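Local coordinates for Poly(A) RNA polymerase protein 2 (PDB 3NYB) that catalyses, as the poly(A) RNA polymerase subunit of the TRAMP complex, nucleotidyl transfer onto RNA, probably adding adenylate tails to transcripts under surveillance, at residues 244-249 / 264-269; 151-156 / 185-190; 194-199 / 215-220; 115-120 / 139-144. The protein carries 1 engineered substitution. All coordinates share one frame; numbering follows the deposited sequence.

Contact 1. Residues 244-249 / 264-269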
loop_
_atom_site.group_PDB
_atom_site.type_symbol
_atom_site.label_atom_id
_atom_site.label_comp_id
_atom_site.label_asym_id
_atom_site.label_seq_id
_atom_site.Cartn_x
_atom_site.Cartn_y
_atom_site.Cartn_z
ATOM N N VAL A 244 14.068 -1.269 8.996
ATOM C CA VAL A 244 15.509 -1.310 8.794
ATOM C C VAL A 244 15.865 -1.538 7.332
ATOM O O VAL A 244 15.192 -2.299 6.641
ATOM C CB VAL A 244 16.120 -2.458 9.626
ATOM C CG1 VAL A 244 17.293 -3.099 8.902
ATOM C CG2 VAL A 244 16.516 -1.967 10.999
ATOM N N TYR A 245 16.912 -0.875 6.853
ATOM C CA TYR A 245 17.506 -1.244 5.574
ATOM C C TYR A 245 18.765 -2.059 5.825
ATOM O O TYR A 245 19.499 -1.806 6.779
ATOM C CB TYR A 245 17.910 -0.020 4.748
ATOM C CG TYR A 245 16.823 0.975 4.432
ATOM C CD1 TYR A 245 15.485 0.607 4.407
ATOM C CD2 TYR A 245 17.146 2.287 4.116
ATOM C CE1 TYR A 245 14.495 1.533 4.106
ATOM C CE2 TYR A 245 16.168 3.215 3.809
ATOM C CZ TYR A 245 14.843 2.835 3.807
ATOM O OH TYR A 245 13.876 3.767 3.504
ATOM N N PHE A 246 19.022 -3.038 4.969
ATOM C CA PHE A 246 20.339 -3.661 4.936
ATOM C C PHE A 246 20.748 -3.974 3.505
ATOM O O PHE A 246 19.895 -4.228 2.663
ATOM C CB PHE A 246 20.425 -4.895 5.849
ATOM C CG PHE A 246 19.385 -5.948 5.580
ATOM C CD1 PHE A 246 19.631 -6.973 4.684
ATOM C CD2 PHE A 246 18.179 -5.937 6.263
ATOM C CE1 PHE A 246 18.682 -7.953 4.452
ATOM C CE2 PHE A 246 17.228 -6.914 6.036
ATOM C CZ PHE A 246 17.479 -7.922 5.129
ATOM N N PRO A 247 22.061 -3.933 3.221
ATOM C CA PRO A 247 22.540 -4.131 1.849
ATOM C C PRO A 247 22.329 -5.578 1.408
ATOM O O PRO A 247 22.453 -6.491 2.222
ATOM C CB PRO A 247 24.040 -3.807 1.944
ATOM C CG PRO A 247 24.239 -3.173 3.303
ATOM C CD PRO A 247 23.173 -3.744 4.169
ATOM N N LYS A 248 22.001 -5.783 0.140
ATOM C CA LYS A 248 21.752 -7.127 -0.360
ATOM C C LYS A 248 22.944 -8.013 -0.061
ATOM O O LYS A 248 22.791 -9.171 0.336
ATOM C CB LYS A 248 21.500 -7.103 -1.867
ATOM C CG LYS A 248 20.337 -6.226 -2.301
ATOM C CD LYS A 248 19.003 -6.872 -1.993
ATOM C CE LYS A 248 17.854 -5.986 -2.447
ATOM N NZ LYS A 248 17.672 -6.000 -3.925
ATOM N N SER A 249 24.132 -7.445 -0.250
ATOM C CA SER A 249 25.391 -8.177 -0.146
ATOM C C SER A 249 25.589 -8.889 1.191
ATOM O O SER A 249 26.333 -9.865 1.266
ATOM C CB SER A 249 26.559 -7.233 -0.424
ATOM O OG SER A 249 26.302 -5.950 0.119
ATOM N N ALA A 264 13.268 -6.559 -2.378
ATOM C CA ALA A 264 13.660 -7.543 -1.374
ATOM C C ALA A 264 13.214 -7.121 0.012
ATOM O O ALA A 264 13.756 -6.186 0.600
ATOM C CB ALA A 264 15.147 -7.757 -1.398
ATOM N N ILE A 265 12.211 -7.814 0.523
ATOM C CA ILE A 265 11.693 -7.547 1.849
ATOM C C ILE A 265 11.764 -8.844 2.638
ATOM O O ILE A 265 11.293 -9.886 2.176
ATOM C CB ILE A 265 10.240 -7.035 1.791
ATOM C CG1 ILE A 265 10.189 -5.655 1.156
ATOM C CG2 ILE A 265 9.638 -6.968 3.173
ATOM C CD1 ILE A 265 8.787 -5.189 0.857
ATOM N N GLN A 266 12.369 -8.776 3.821
ATOM C CA GLN A 266 12.607 -9.959 4.636
ATOM C C GLN A 266 11.316 -10.597 5.134
ATOM O O GLN A 266 10.509 -9.948 5.808
ATOM C CB GLN A 266 13.508 -9.609 5.819
ATOM C CG GLN A 266 14.130 -10.811 6.494
ATOM C CD GLN A 266 15.359 -10.447 7.292
ATOM O OE1 GLN A 266 15.302 -9.600 8.189
ATOM N NE2 GLN A 266 16.484 -11.086 6.972
ATOM N N ASP A 267 11.128 -11.871 4.800
ATOM C CA ASP A 267 9.941 -12.611 5.219
ATOM C C ASP A 267 9.899 -12.714 6.740
ATOM O O ASP A 267 10.812 -13.269 7.347
ATOM C CB ASP A 267 9.937 -14.006 4.591
ATOM C CG ASP A 267 8.602 -14.710 4.733
ATOM O OD1 ASP A 267 7.755 -14.227 5.519
ATOM O OD2 ASP A 267 8.401 -15.747 4.057
ATOM N N PRO A 268 8.838 -12.177 7.363
ATOM C CA PRO A 268 8.744 -12.142 8.827
ATOM C C PRO A 268 8.733 -13.515 9.477
ATOM O O PRO A 268 9.042 -13.619 10.656
ATOM C CB PRO A 268 7.397 -11.465 9.075
ATOM C CG PRO A 268 7.133 -10.688 7.872
ATOM C CD PRO A 268 7.706 -11.480 6.733
ATOM N N GLY A 269 8.357 -14.547 8.730
ATOM C CA GLY A 269 8.247 -15.885 9.284
ATOM C C GLY A 269 9.421 -16.737 8.877
ATOM O O GLY A 269 9.556 -17.891 9.275
#
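Phe246 reaches from the strand 243-247 to the amide of Gln266, with Val244 CG1 lying in the plane of its ring at the edge. The far end of the ring does the touching: Phe246 CZ lies 3.8 Å from Gln266 NE2, and Phe246 CE2 is 3.9 Å from Gln266 OE1. Ring and amide planes are 37° apart and the two side chains cross at about a right angle, an oblique meeting that holds both polar atoms beside the aromatic carbons. With CG anti to the backbone N (chi1 -164°) and the chain extended beyond it, Gln266 delivers its amide to this spot, where NE2 is hydrogen-bonded to Glu271 O. An alanine here is likely to strip the ring of its amide neighbour and deprive the Glu271 carbonyl of that donor. Strand 243-247 pairs with 234-238 in an antiparallel two-stranded sheet, and the backbones of Ala264 and Gln266 bond to Leu236 of that same partner strand, so the contact passes between side chains across an intervening strand. Farther along, Lys248 packs through its aliphatic part, with CE 3.4 Å from Ala264 CB and CD 4.0 Å from that methyl. Bends at chi2 (-75°) and chi4 carry its ammonium group on to Tyr231 O, a hydrogen bond joined by weak ones to Asp232 O and Ser262 O. On the facing segment, Asp267 OD1 accepts from Gly269 N at 3.3 Å in an Asx turn, the donor approaching from above the carboxylate plane.

Contact 2. Residues 151-156 / 185-190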
loop_
_atom_site.group_PDB
_atom_site.type_symbol
_atom_site.label_atom_id
_atom_site.label_comp_id
_atom_site.label_asym_id
_atom_site.label_seq_id
_atom_site.Cartn_x
_atom_site.Cartn_y
_atom_site.Cartn_z
ATOM N N ARG A 151 -1.134 -5.855 12.527
ATOM C CA ARG A 151 -1.974 -5.290 13.578
ATOM C C ARG A 151 -1.183 -4.364 14.491
ATOM O O ARG A 151 -1.661 -3.295 14.876
ATOM C CB ARG A 151 -2.651 -6.395 14.380
ATOM C CG ARG A 151 -3.734 -7.114 13.597
ATOM C CD ARG A 151 -4.383 -8.215 14.417
ATOM N NE ARG A 151 -3.457 -9.306 14.714
ATOM C CZ ARG A 151 -3.148 -10.275 13.857
ATOM N NH1 ARG A 151 -3.683 -10.281 12.643
ATOM N NH2 ARG A 151 -2.300 -11.231 14.210
ATOM N N GLU A 152 0.034 -4.776 14.823
ATOM C CA GLU A 152 0.912 -3.962 15.644
ATOM C C GLU A 152 1.319 -2.696 14.905
ATOM O O GLU A 152 1.178 -1.602 15.443
ATOM C CB GLU A 152 2.135 -4.762 16.065
ATOM C CG GLU A 152 1.791 -5.980 16.907
ATOM C CD GLU A 152 2.995 -6.861 17.201
ATOM O OE1 GLU A 152 4.058 -6.655 16.573
ATOM O OE2 GLU A 152 2.874 -7.765 18.059
ATOM N N TRP A 153 1.810 -2.832 13.676
ATOM C CA TRP A 153 2.148 -1.646 12.900
ATOM C C TRP A 153 0.978 -0.645 12.922
ATOM O O TRP A 153 1.183 0.562 13.006
ATOM C CB TRP A 153 2.468 -1.983 11.442
ATOM C CG TRP A 153 3.677 -2.828 11.136
ATOM C CD1 TRP A 153 4.751 -3.106 11.944
ATOM C CD2 TRP A 153 3.939 -3.476 9.880
ATOM N NE1 TRP A 153 5.650 -3.908 11.265
ATOM C CE2 TRP A 153 5.177 -4.144 10.011
ATOM C CE3 TRP A 153 3.237 -3.560 8.682
ATOM C CZ2 TRP A 153 5.717 -4.895 8.940
ATOM C CZ3 TRP A 153 3.781 -4.302 7.637
ATOM C CH2 TRP A 153 5.003 -4.956 7.773
ATOM N N LEU A 154 -0.247 -1.156 12.852
ATOM C CA LEU A 154 -1.425 -0.303 12.759
ATOM C C LEU A 154 -1.713 0.402 14.066
ATOM O O LEU A 154 -2.355 1.444 14.088
ATOM C CB LEU A 154 -2.645 -1.109 12.335
ATOM C CG LEU A 154 -2.657 -1.510 10.858
ATOM C CD1 LEU A 154 -3.825 -2.442 10.526
ATOM C CD2 LEU A 154 -2.682 -0.267 9.975
ATOM N N ASP A 155 -1.233 -0.173 15.157
ATOM C CA ASP A 155 -1.375 0.454 16.460
ATOM C C ASP A 155 -0.401 1.619 16.666
ATOM O O ASP A 155 -0.806 2.708 17.068
ATOM C CB ASP A 155 -1.200 -0.587 17.558
ATOM C CG ASP A 155 -2.312 -1.608 17.564
ATOM O OD1 ASP A 155 -2.067 -2.744 18.021
ATOM O OD2 ASP A 155 -3.427 -1.272 17.107
ATOM N N ASP A 156 0.878 1.397 16.384
ATOM C CA ASP A 156 1.878 2.422 16.658
ATOM C C ASP A 156 2.261 3.270 15.444
ATOM O O ASP A 156 3.381 3.781 15.374
ATOM C CB ASP A 156 3.125 1.818 17.333
ATOM C CG ASP A 156 3.856 0.819 16.453
ATOM O OD1 ASP A 156 3.985 -0.352 16.866
ATOM O OD2 ASP A 156 4.309 1.205 15.358
ATOM N N GLY A 185 2.180 -7.451 -3.590
ATOM C CA GLY A 185 1.218 -8.063 -2.691
ATOM C C GLY A 185 0.812 -7.122 -1.572
ATOM O O GLY A 185 1.353 -6.026 -1.442
ATOM N N GLY A 186 -0.140 -7.550 -0.753
ATOM C CA GLY A 186 -0.671 -6.689 0.279
ATOM C C GLY A 186 0.339 -6.378 1.368
ATOM O O GLY A 186 0.558 -5.212 1.717
ATOM N N PHE A 187 0.948 -7.415 1.926
ATOM C CA PHE A 187 1.907 -7.204 3.011
ATOM C C PHE A 187 3.046 -6.288 2.551
ATOM O O PHE A 187 3.440 -5.359 3.255
ATOM C CB PHE A 187 2.445 -8.538 3.551
ATOM C CG PHE A 187 3.586 -8.385 4.517
ATOM C CD1 PHE A 187 3.352 -8.197 5.866
ATOM C CD2 PHE A 187 4.895 -8.423 4.069
ATOM C CE1 PHE A 187 4.399 -8.052 6.746
ATOM C CE2 PHE A 187 5.943 -8.272 4.941
ATOM C CZ PHE A 187 5.696 -8.088 6.282
ATOM N N SER A 188 3.554 -6.543 1.355
ATOM C CA SER A 188 4.619 -5.729 0.788
ATOM C C SER A 188 4.261 -4.254 0.762
ATOM O O SER A 188 5.078 -3.402 1.107
ATOM C CB SER A 188 4.953 -6.199 -0.629
ATOM O OG SER A 188 5.420 -7.538 -0.616
ATOM N N ILE A 189 3.045 -3.945 0.333
ATOM C CA ILE A 189 2.645 -2.551 0.238
ATOM C C ILE A 189 2.657 -1.948 1.629
ATOM O O ILE A 189 3.199 -0.863 1.843
ATOM C CB ILE A 189 1.251 -2.386 -0.361
ATOM C CG1 ILE A 189 1.179 -3.048 -1.739
ATOM C CG2 ILE A 189 0.904 -0.910 -0.477
ATOM C CD1 ILE A 189 -0.238 -3.111 -2.308
ATOM N N ILE A 190 2.061 -2.666 2.575
ATOM C CA ILE A 190 2.004 -2.208 3.956
ATOM C C ILE A 190 3.402 -1.932 4.476
ATOM O O ILE A 190 3.658 -0.887 5.080
ATOM C CB ILE A 190 1.340 -3.238 4.859
ATOM C CG1 ILE A 190 -0.032 -3.603 4.300
ATOM C CG2 ILE A 190 1.217 -2.702 6.262
ATOM C CD1 ILE A 190 -0.815 -4.547 5.192
#
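Trp153 overlaps Phe187 with the outer corner of its six-membered ring, CH2 coming 3.3 Å from Phe187 CE1 and 3.5 Å from Phe187 CZ. The ring planes are inclined at 32° with centroids 5.3 Å apart, so the pair is oblique, neither a stack nor an edge-to-face arrangement. Next along the indole's rim comes Ile190: its CG2 lies at the ring edge, near the plane, 3.3 Å from Trp153 CE3, while CB sits in the plane 3.8 Å from Trp153 CZ3. Ile190 places this methyl anti to its own backbone N, and that is the branch that meets the indole. Phe187 and Ile190 are three residues apart, hence on one side of their helix, and a single large side chain spans both. The indole thereby links helix 145-155 to helix 186-198, whose nearest CA atoms in this region, those of Trp153 and Ile190, are 9.0 Å apart. All three side chains are buried and the contact is wholly apolar. A serine in place of Trp153 would probably open a gap between the helices and leave Phe187 and Ile190 without their shared partner. Around this junction, Phe194 of helix 186-198 stacks on the indole and Leu160 of helix 160-173 touches it. Helix 160-173 also packs on Ile189 through Val167 and Leu171, whereas Ile150, one turn back in helix 145-155, meets both Phe187 and Ile190.

Contact 3. Residues 194-199 / 215-220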
loop_
_atom_site.group_PDB
_atom_site.type_symbol
_atom_site.label_atom_id
_atom_site.label_comp_id
_atom_site.label_asym_id
_atom_site.label_seq_id
_atom_site.Cartn_x
_atom_site.Cartn_y
_atom_site.Cartn_z
ATOM N N PHE A 194 4.876 1.586 5.861
ATOM C CA PHE A 194 5.256 1.550 7.262
ATOM C C PHE A 194 6.700 2.003 7.439
ATOM O O PHE A 194 6.986 2.904 8.229
ATOM C CB PHE A 194 5.068 0.149 7.829
ATOM C CG PHE A 194 5.680 -0.041 9.188
ATOM C CD1 PHE A 194 5.317 0.778 10.246
ATOM C CD2 PHE A 194 6.610 -1.046 9.410
ATOM C CE1 PHE A 194 5.875 0.604 11.494
ATOM C CE2 PHE A 194 7.169 -1.227 10.649
ATOM C CZ PHE A 194 6.801 -0.402 11.696
ATOM N N SER A 195 7.606 1.375 6.696
ATOM C CA SER A 195 9.004 1.734 6.748
ATOM C C SER A 195 9.159 3.234 6.532
ATOM O O SER A 195 9.655 3.954 7.407
ATOM C CB SER A 195 9.781 0.967 5.686
ATOM O OG SER A 195 10.988 1.634 5.369
ATOM N N PHE A 196 8.721 3.699 5.365
ATOM C CA PHE A 196 8.789 5.113 5.016
ATOM C C PHE A 196 8.341 6.029 6.158
ATOM O O PHE A 196 9.080 6.920 6.579
ATOM C CB PHE A 196 7.976 5.368 3.750
ATOM C CG PHE A 196 7.530 6.792 3.580
ATOM C CD1 PHE A 196 8.397 7.753 3.086
ATOM C CD2 PHE A 196 6.223 7.163 3.882
ATOM C CE1 PHE A 196 7.975 9.065 2.911
ATOM C CE2 PHE A 196 5.798 8.468 3.706
ATOM C CZ PHE A 196 6.678 9.425 3.221
ATOM N N LEU A 197 7.140 5.805 6.666
ATOM C CA LEU A 197 6.626 6.593 7.782
ATOM C C LEU A 197 7.594 6.609 8.960
ATOM O O LEU A 197 7.953 7.670 9.462
ATOM C CB LEU A 197 5.259 6.053 8.234
ATOM C CG LEU A 197 3.966 6.802 7.871
ATOM C CD1 LEU A 197 3.961 7.336 6.450
ATOM C CD2 LEU A 197 2.731 5.934 8.123
ATOM N N HIS A 198 8.024 5.429 9.392
ATOM C CA HIS A 198 8.772 5.309 10.636
ATOM C C HIS A 198 10.191 5.844 10.587
ATOM O O HIS A 198 10.778 6.130 11.630
ATOM C CB HIS A 198 8.751 3.876 11.161
ATOM C CG HIS A 198 7.850 3.682 12.331
ATOM N ND1 HIS A 198 6.689 4.420 12.509
ATOM C CD2 HIS A 198 7.918 2.850 13.395
ATOM C CE1 HIS A 198 6.095 4.045 13.619
ATOM N NE2 HIS A 198 6.820 3.086 14.181
ATOM N N MET A 199 10.749 5.990 9.392
ATOM C CA MET A 199 12.090 6.554 9.302
ATOM C C MET A 199 12.175 7.828 8.465
ATOM O O MET A 199 13.143 8.056 7.749
ATOM C CB MET A 199 13.093 5.508 8.825
ATOM C CG MET A 199 12.726 4.806 7.561
ATOM S SD MET A 199 14.007 3.616 7.151
ATOM C CE MET A 199 15.374 4.725 6.833
ATOM N N GLY A 215 -0.752 14.686 3.009
ATOM C CA GLY A 215 -0.530 15.213 1.674
ATOM C C GLY A 215 0.938 15.099 1.268
ATOM O O GLY A 215 1.268 14.478 0.253
ATOM N N VAL A 216 1.831 15.689 2.063
ATOM C CA VAL A 216 3.256 15.644 1.746
ATOM C C VAL A 216 3.797 14.235 1.785
ATOM O O VAL A 216 4.522 13.821 0.891
ATOM C CB VAL A 216 4.128 16.540 2.678
ATOM C CG1 VAL A 216 4.166 17.961 2.162
ATOM C CG2 VAL A 216 3.657 16.479 4.141
ATOM N N LEU A 217 3.445 13.497 2.829
ATOM C CA LEU A 217 3.951 12.143 2.991
ATOM C C LEU A 217 3.555 11.261 1.809
ATOM O O LEU A 217 4.325 10.401 1.382
ATOM C CB LEU A 217 3.455 11.564 4.307
ATOM C CG LEU A 217 3.813 12.474 5.488
ATOM C CD1 LEU A 217 3.067 12.067 6.749
ATOM C CD2 LEU A 217 5.327 12.494 5.726
ATOM N N LEU A 218 2.361 11.492 1.268
ATOM C CA LEU A 218 1.907 10.758 0.095
ATOM C C LEU A 218 2.853 11.026 -1.055
ATOM O O LEU A 218 3.412 10.109 -1.655
ATOM C CB LEU A 218 0.483 11.162 -0.280
ATOM C CG LEU A 218 -0.369 10.220 -1.150
ATOM C CD1 LEU A 218 -0.773 10.863 -2.445
ATOM C CD2 LEU A 218 0.297 8.877 -1.401
ATOM N N ILE A 219 3.048 12.298 -1.352
ATOM C CA ILE A 219 3.984 12.671 -2.393
ATOM C C ILE A 219 5.362 12.083 -2.117
ATOM O O ILE A 219 5.920 11.389 -2.956
ATOM C CB ILE A 219 4.068 14.189 -2.543
ATOM C CG1 ILE A 219 2.785 14.711 -3.185
ATOM C CG2 ILE A 219 5.265 14.566 -3.380
ATOM C CD1 ILE A 219 2.775 16.188 -3.383
ATOM N N GLU A 220 5.891 12.332 -0.925
ATOM C CA GLU A 220 7.221 11.850 -0.573
ATOM C C GLU A 220 7.333 10.322 -0.592
ATOM O O GLU A 220 8.411 9.776 -0.819
ATOM C CB GLU A 220 7.659 12.417 0.779
ATOM C CG GLU A 220 7.726 13.934 0.794
ATOM C CD GLU A 220 7.957 14.509 2.178
ATOM O OE1 GLU A 220 7.919 13.748 3.165
ATOM O OE2 GLU A 220 8.176 15.732 2.275
#
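Phe196 drives the far end of its ring against one turn of helix 214-228, at the backbone between Leu217 and Glu220. The phenyl carbon CZ is 3.1 Å from Leu217 O, and Leu217 CA lies in the ring plane at its edge, 3.9 Å from CZ. The side chain of Leu217 adds its CB, 3.9 Å from Phe196 CE2, passing the ring obliquely. Glu220 contributes the root of its side chain and its backbone: CB is 4.0 Å from Phe196 CE1, and the carbonyl carbon is 3.8 Å from that same atom. With CG anti to the backbone N (chi1 158°), Phe196 projects its ring from helix 186-198 into a buried helix-helix packing with 214-228, in the Cid1-type polymerase region. Leu163 of helix 160-173 touches Leu217 as well, and Phe78 of Protein AIR2 packs on Phe196, placing the contact beside the partner subunit. The carboxylate of Glu220 is used elsewhere: OE1 is bonded to His200 NE2, while OE2 takes a hydrogen bond with Tyr28 and a salt bridge with Arg26, both of Protein AIR2. The chemistry therefore divides at Glu220. Toward Phe196 it turns CB and its backbone carbonyl; with Leu217 O also at the ring, the junction rests on van der Waals contact of aromatic carbons with methylene groups and carbonyls. Its buried negative charge is probably stabilised by the AIR2 chain, tying helix 214-228 to that subunit.

Contact 4. Residues 115-120 / 139-144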
loop_
_atom_site.group_PDB
_atom_site.type_symbol
_atom_site.label_atom_id
_atom_site.label_comp_id
_atom_site.label_asym_id
_atom_site.label_seq_id
_atom_site.Cartn_x
_atom_site.Cartn_y
_atom_site.Cartn_z
ATOM N N VAL A 115 -7.990 -20.944 -7.551
ATOM C CA VAL A 115 -6.725 -20.239 -7.743
ATOM C C VAL A 115 -5.793 -20.556 -6.583
ATOM O O VAL A 115 -6.130 -21.355 -5.706
ATOM C CB VAL A 115 -6.921 -18.716 -7.807
ATOM C CG1 VAL A 115 -8.141 -18.369 -8.639
ATOM C CG2 VAL A 115 -7.057 -18.141 -6.411
ATOM N N ALA A 116 -4.629 -19.917 -6.563
ATOM C CA ALA A 116 -3.651 -20.187 -5.518
ATOM C C ALA A 116 -2.923 -18.930 -5.065
ATOM O O ALA A 116 -2.380 -18.191 -5.883
ATOM C CB ALA A 116 -2.650 -21.234 -5.988
ATOM N N LYS A 117 -2.908 -18.701 -3.755
ATOM C CA LYS A 117 -2.178 -17.575 -3.197
ATOM C C LYS A 117 -0.960 -18.083 -2.421
ATOM O O LYS A 117 -0.953 -18.104 -1.190
ATOM C CB LYS A 117 -3.093 -16.720 -2.313
ATOM C CG LYS A 117 -3.039 -15.222 -2.615
ATOM C CD LYS A 117 -4.061 -14.439 -1.795
ATOM C CE LYS A 117 -4.065 -12.964 -2.175
ATOM N NZ LYS A 117 -4.938 -12.146 -1.281
ATOM N N ALA A 118 0.056 -18.509 -3.166
ATOM C CA ALA A 118 1.315 -18.983 -2.593
ATOM C C ALA A 118 1.236 -20.419 -2.065
ATOM O O ALA A 118 1.500 -20.666 -0.891
ATOM C CB ALA A 118 1.802 -18.029 -1.498
ATOM N N ARG A 119 0.879 -21.356 -2.939
ATOM C CA ARG A 119 0.774 -22.770 -2.570
ATOM C C ARG A 119 -0.440 -23.093 -1.698
ATOM O O ARG A 119 -0.652 -24.250 -1.327
ATOM C CB ARG A 119 2.051 -23.261 -1.884
ATOM C CG ARG A 119 3.239 -23.371 -2.811
ATOM C CD ARG A 119 4.420 -24.035 -2.132
ATOM N NE ARG A 119 5.659 -23.759 -2.852
ATOM C CZ ARG A 119 6.318 -22.609 -2.775
ATOM N NH1 ARG A 119 5.855 -21.629 -2.007
ATOM N NH2 ARG A 119 7.439 -22.435 -3.464
ATOM N N VAL A 120 -1.221 -22.071 -1.358
ATOM C CA VAL A 120 -2.494 -22.277 -0.676
ATOM C C VAL A 120 -3.621 -22.152 -1.694
ATOM O O VAL A 120 -3.799 -21.092 -2.294
ATOM C CB VAL A 120 -2.717 -21.254 0.446
ATOM C CG1 VAL A 120 -4.065 -21.488 1.116
ATOM C CG2 VAL A 120 -1.591 -21.332 1.460
ATOM N N GLU A 139 -6.826 -22.234 5.001
ATOM C CA GLU A 139 -5.584 -21.778 5.614
ATOM C C GLU A 139 -5.413 -20.284 5.340
ATOM O O GLU A 139 -5.542 -19.847 4.200
ATOM C CB GLU A 139 -4.417 -22.569 5.021
ATOM C CG GLU A 139 -3.066 -22.328 5.667
ATOM C CD GLU A 139 -2.056 -23.410 5.303
ATOM O OE1 GLU A 139 -2.117 -24.510 5.896
ATOM O OE2 GLU A 139 -1.204 -23.165 4.423
ATOM N N ARG A 140 -5.142 -19.494 6.375
ATOM C CA ARG A 140 -4.880 -18.075 6.155
ATOM C C ARG A 140 -3.763 -17.941 5.139
ATOM O O ARG A 140 -2.851 -18.760 5.111
ATOM C CB ARG A 140 -4.522 -17.363 7.456
ATOM C CG ARG A 140 -5.694 -17.302 8.399
ATOM C CD ARG A 140 -5.490 -16.380 9.592
ATOM N NE ARG A 140 -6.736 -16.319 10.350
ATOM C CZ ARG A 140 -7.206 -17.328 11.078
ATOM N NH1 ARG A 140 -6.521 -18.471 11.170
ATOM N NH2 ARG A 140 -8.356 -17.204 11.721
ATOM N N THR A 141 -3.840 -16.922 4.295
ATOM C CA THR A 141 -2.870 -16.780 3.217
ATOM C C THR A 141 -1.774 -15.775 3.538
ATOM O O THR A 141 -0.779 -15.692 2.823
ATOM C CB THR A 141 -3.535 -16.409 1.858
ATOM O OG1 THR A 141 -4.246 -15.169 1.978
ATOM C CG2 THR A 141 -4.481 -17.519 1.384
ATOM N N ASN A 142 -1.948 -15.007 4.606
ATOM C CA ASN A 142 -0.930 -14.028 4.964
ATOM C C ASN A 142 -0.108 -14.442 6.183
ATOM O O ASN A 142 -0.183 -13.817 7.240
ATOM C CB ASN A 142 -1.542 -12.641 5.156
ATOM C CG ASN A 142 -0.712 -11.555 4.505
ATOM O OD1 ASN A 142 -1.189 -10.444 4.270
ATOM N ND2 ASN A 142 0.536 -11.878 4.189
ATOM N N GLY A 143 0.678 -15.500 6.017
ATOM C CA GLY A 143 1.523 -16.008 7.079
ATOM C C GLY A 143 0.829 -16.027 8.426
ATOM O O GLY A 143 -0.383 -16.239 8.513
ATOM N N ILE A 144 1.608 -15.802 9.479
ATOM C CA ILE A 144 1.097 -15.798 10.840
ATOM C C ILE A 144 1.763 -14.650 11.587
ATOM O O ILE A 144 1.101 -13.767 12.137
ATOM C CB ILE A 144 1.409 -17.122 11.574
ATOM C CG1 ILE A 144 1.552 -18.282 10.581
ATOM C CG2 ILE A 144 0.325 -17.428 12.588
ATOM C CD1 ILE A 144 2.935 -18.419 9.942
#
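The carboxylate of Glu139 and the peptide carbonyl of the same residue are the flat groups here, and both meet Val120. Val120 CG2 stands 3.5 Å from Glu139 OE2, tilted from the carboxylate plane, while Val120 CG1 is 3.8 Å from Glu139 O. The setting is a β-hairpin of the palm sheet: antiparallel strands 113-116 and 121-127 are joined by a tight turn in which Lys117 N donates to Val120 O at 2.9 Å, and Ala118 and Arg119 both have positive phi, consistent with a type I' turn. Against this hairpin end lies the loop 139-144, which leaves strand 132-137 and leads into helix 145-155. The isopropyl group of Val120 divides its work between two loop residues, its CG1 branch anti to the backbone N (chi1 179°) reaching Thr141 as well as the Glu139 carbonyl. Thr141 CG2 is the meeting point, 4.0 Å from Val120 CG1 and 4.0 Å from Lys117 CB. Ile122 of the hairpin's second strand and Phe65 of strand 62-65 also touch Thr141, so the loop rests on another strand of the sheet as well. Apolar carbon thus does most of the joining in a contact at the protein surface, in which polar groups appear chiefly beside methyl and methylene groups. At the outer side the extended Lys117 chain crosses Thr141 at about a right angle, its CD 3.8 Å from Thr141 OG1.

Along the chain the contacts come in the order 4, 2, 3, 1, each closing before the next opens. Helix 186-198 is the common thread: contact 2 uses its beginning and contact 3 its end, their centres 14 Å apart, and Trp153 of the one meets Phe194 of the other. Contact 1 touches both, through Pro268 against Phe187 and through Tyr245 against Met199 and Ser195. Contact 4 belongs to the palm sheet, about 29 Å between centres from contact 3 on the opposite side of the chain's centre, yet Asn142 links it to Phe187 of contact 2. Palm and helical region are thereby joined through one continuous chain of neighbours.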